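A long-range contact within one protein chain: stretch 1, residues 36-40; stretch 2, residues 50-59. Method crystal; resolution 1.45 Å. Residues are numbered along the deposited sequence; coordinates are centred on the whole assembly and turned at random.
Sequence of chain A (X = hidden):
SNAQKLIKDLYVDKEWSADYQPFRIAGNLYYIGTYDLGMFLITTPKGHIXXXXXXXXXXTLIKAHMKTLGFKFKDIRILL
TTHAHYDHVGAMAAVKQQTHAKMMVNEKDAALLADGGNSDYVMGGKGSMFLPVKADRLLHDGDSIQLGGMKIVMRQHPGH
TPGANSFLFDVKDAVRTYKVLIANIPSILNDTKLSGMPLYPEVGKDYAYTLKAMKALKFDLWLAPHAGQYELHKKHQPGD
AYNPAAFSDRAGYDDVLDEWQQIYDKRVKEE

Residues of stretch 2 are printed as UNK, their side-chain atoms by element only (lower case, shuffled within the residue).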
# COMPACT_ATOMS: atom_id res chain seq x y z
N ASP A 36 -11.55 5.64 -0.22
CA ASP A 36 -10.25 6.21 -0.64
C ASP A 36 -9.12 5.23 -0.37
O ASP A 36 -8.11 5.26 -1.14
CB ASP A 36 -9.96 7.56 0.00
CG ASP A 36 -8.75 8.20 -0.64
OD1 ASP A 36 -8.80 8.38 -1.90
OD2 ASP A 36 -7.78 8.47 0.08
N LEU A 37 -9.14 4.50 0.73
CA LEU A 37 -7.90 3.76 1.14
C LEU A 37 -7.93 2.34 0.61
O LEU A 37 -8.80 1.51 0.97
CB LEU A 37 -7.77 3.75 2.66
CG LEU A 37 -7.56 5.09 3.32
CD1 LEU A 37 -7.41 4.92 4.81
CD2 LEU A 37 -6.35 5.81 2.73
N GLY A 38 -6.90 2.03 -0.17
CA GLY A 38 -6.74 0.75 -0.85
C GLY A 38 -6.20 -0.29 0.13
O GLY A 38 -5.16 -0.08 0.75
N MET A 39 -6.91 -1.40 0.25
CA MET A 39 -6.58 -2.56 1.11
C MET A 39 -6.87 -3.73 0.22
O MET A 39 -7.94 -3.77 -0.38
CB MET A 39 -7.41 -2.65 2.38
CG MET A 39 -7.30 -1.40 3.20
SD MET A 39 -8.46 -1.35 4.56
CE MET A 39 -8.82 0.42 4.52
N PHE A 40 -5.88 -4.59 0.03
CA PHE A 40 -5.92 -5.62 -1.00
C PHE A 40 -5.78 -6.98 -0.35
O PHE A 40 -4.92 -7.17 0.52
CB PHE A 40 -4.84 -5.35 -2.03
CG PHE A 40 -4.90 -3.94 -2.55
CD1 PHE A 40 -5.81 -3.61 -3.54
CD2 PHE A 40 -4.08 -2.96 -2.04
CE1 PHE A 40 -5.86 -2.32 -4.04
CE2 PHE A 40 -4.15 -1.67 -2.54
CZ PHE A 40 -5.07 -1.35 -3.49
N UNK A 50 -2.78 -9.87 3.21
CA UNK A 50 -3.42 -8.51 3.26
C UNK A 50 -2.36 -7.46 3.01
O UNK A 50 -1.33 -7.47 3.70
c UNK A 50 -4.62 -6.89 4.84
c UNK A 50 -4.03 -8.29 4.64
c UNK A 50 -5.85 -6.70 3.98
c UNK A 50 -4.90 -6.65 6.32
N UNK A 51 -2.60 -6.59 2.02
CA UNK A 51 -1.76 -5.41 1.79
C UNK A 51 -2.53 -4.18 2.28
O UNK A 51 -3.52 -3.82 1.65
c UNK A 51 -0.43 -6.51 -1.72
c UNK A 51 -1.36 -5.27 0.32
c UNK A 51 -0.66 -6.53 -0.22
c UNK A 51 -0.49 -4.04 0.18
N UNK A 52 -2.02 -3.59 3.35
CA UNK A 52 -2.49 -2.35 4.01
C UNK A 52 -3.72 -2.56 4.87
O UNK A 52 -4.58 -3.42 4.59
c UNK A 52 -1.55 -0.66 2.36
c UNK A 52 -2.78 -1.21 3.03
o UNK A 52 -0.42 -0.84 2.84
n UNK A 52 -1.75 0.00 1.21
N UNK A 53 -3.80 -1.75 5.89
CA UNK A 53 -5.07 -1.41 6.60
C UNK A 53 -5.47 -0.01 6.19
O UNK A 53 -4.90 0.56 5.28
o UNK A 53 -4.21 -0.55 8.68
c UNK A 53 -4.99 -1.61 8.11
c UNK A 53 -4.43 -2.96 8.53
N UNK A 54 -6.51 0.53 6.83
CA UNK A 54 -6.73 1.97 6.83
C UNK A 54 -6.28 2.58 8.14
O UNK A 54 -5.33 2.15 8.74
N UNK A 55 -7.03 3.54 8.64
CA UNK A 55 -6.74 4.18 9.94
C UNK A 55 -7.18 3.24 11.06
O UNK A 55 -7.85 2.22 10.80
c UNK A 55 -7.43 5.54 10.04
c UNK A 55 -6.87 6.51 9.02
c UNK A 55 -8.94 5.40 9.94
N UNK A 56 -6.87 3.59 12.29
CA UNK A 56 -7.32 2.81 13.46
C UNK A 56 -8.83 2.61 13.38
O UNK A 56 -9.55 3.53 12.99
c UNK A 56 -6.95 3.50 14.74
N UNK A 57 -9.28 1.39 13.70
CA UNK A 57 -10.70 1.03 13.60
C UNK A 57 -11.01 0.30 12.31
O UNK A 57 -12.07 -0.38 12.25
N UNK A 58 -10.12 0.35 11.31
CA UNK A 58 -10.45 -0.25 10.00
C UNK A 58 -10.37 -1.80 10.03
O UNK A 58 -10.88 -2.42 9.09
o UNK A 58 -8.21 0.10 9.17
c UNK A 58 -9.59 0.37 8.93
N UNK A 59 -9.84 -2.40 11.09
CA UNK A 59 -9.90 -3.89 11.28
C UNK A 59 -11.35 -4.34 11.24
O UNK A 59 -11.64 -5.44 10.66
o UNK A 59 -9.56 -2.34 13.84
c UNK A 59 -9.59 -3.59 13.81
c UNK A 59 -9.14 -4.30 12.54
o UNK A 59 -9.93 -4.30 14.80
O HOH W 1 -4.65 1.83 2.79

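Position 50 carries four side-chain carbons, forked at the second, and no polar atom; one terminal carbon of position 50 comes within 3.6 Å of Phe 40 O. It is leucine. The CA-to-CB bond of Leu 50 points sideways, but the end of the side chain comes nearer to stretch 1, and the all-carbon fork suits a buried place. Leu 50 CA lies 3.4 Å from Phe 40 O, a CA-H...O contact that accompanies the pairing of the strands.

Position 51 also has four carbons, but the fork is at the first and one arm is two carbons long; the CB of position 51 packs 4.2 Å from Phe 40 CB. This is isoleucine. Branching next to the backbone is well tolerated in a strand, and Ile 51 forms an antiparallel hydrogen-bonded pair with Phe 40, both side chains lying on the same face of the sheet. Ile 51 N donates to Phe 40 O at 2.8 Å, and Phe 40 N donates to Ile 51 O at 3.0 Å.

At position 52 there are two side-chain carbons, the second bearing one oxygen and one nitrogen, and this nitrogen of position 52 lies 3.4 Å from Gly 38 O. The amide is that of asparagine. Its CA-to-CB bond points toward stretch 1, and the ND2 of Asn 52 gives Gly 38 O a weak hydrogen bond. A positive phi of 77° takes the backbone out of strand geometry, a conformation asparagine accepts more readily than most residues.

Position 53 shows one carbon carrying an oxygen and a carbon; Met 39 SD lies 3.7 Å from the backbone C of position 53. It is threonine. The CA-to-CB bond of Thr 53 points away from stretch 1, and Thr 53 OG1 donates to the carbonyl O of position 54 at 2.9 Å.

Position 54 has no side-chain atoms. Leu 37 CD1 lies 3.6 Å from the CA of position 54, and Met 39 CE 3.3 Å from its N. This is glycine: a CB on Gly 54 would point toward stretch 1 and stand 2.8 Å from Met 39 CE, a clash, so the bare backbone makes room for the methionine.

Position 55, one carbon carrying two more, has its N 4.1 Å from Leu 37 CD1. It is valine, a compact apolar group for a buried site. Position 56, a single carbon clear of stretch 1, is alanine; one methyl needs no packing partner at the exposed second position of the type II turn. Position 57 has no side-chain atoms and touches nothing. Gly 57 suits its phi of 98°, where a CB would jam against the preceding carbonyl oxygen.

Position 58, one carbon then one oxygen, has its CB 4.5 Å from Met 39 CE. It is serine. Ser 58 OG donates to Val 55 O at 2.7 Å and accepts from Gly 54 N at 2.9 Å, bracing the turn. Position 59, two carbons with two oxygens on the second, is out of contact: aspartate. The CA-to-CB bond of Asp 59 points away from stretch 1; its carboxylate suits a partly exposed site, and OD2 is hydrogen-bonded elsewhere in the structure.

The contact thus begins as a short strand pairing at Phe 40 and Ile 51. Beyond it, water 1 donates to Gly 38 O and Thr 53 O, linking the backbones, while Leu 37 and Met 39 pack against Gly 54.

Stretch 2 (50-59) LINTGVAGSD
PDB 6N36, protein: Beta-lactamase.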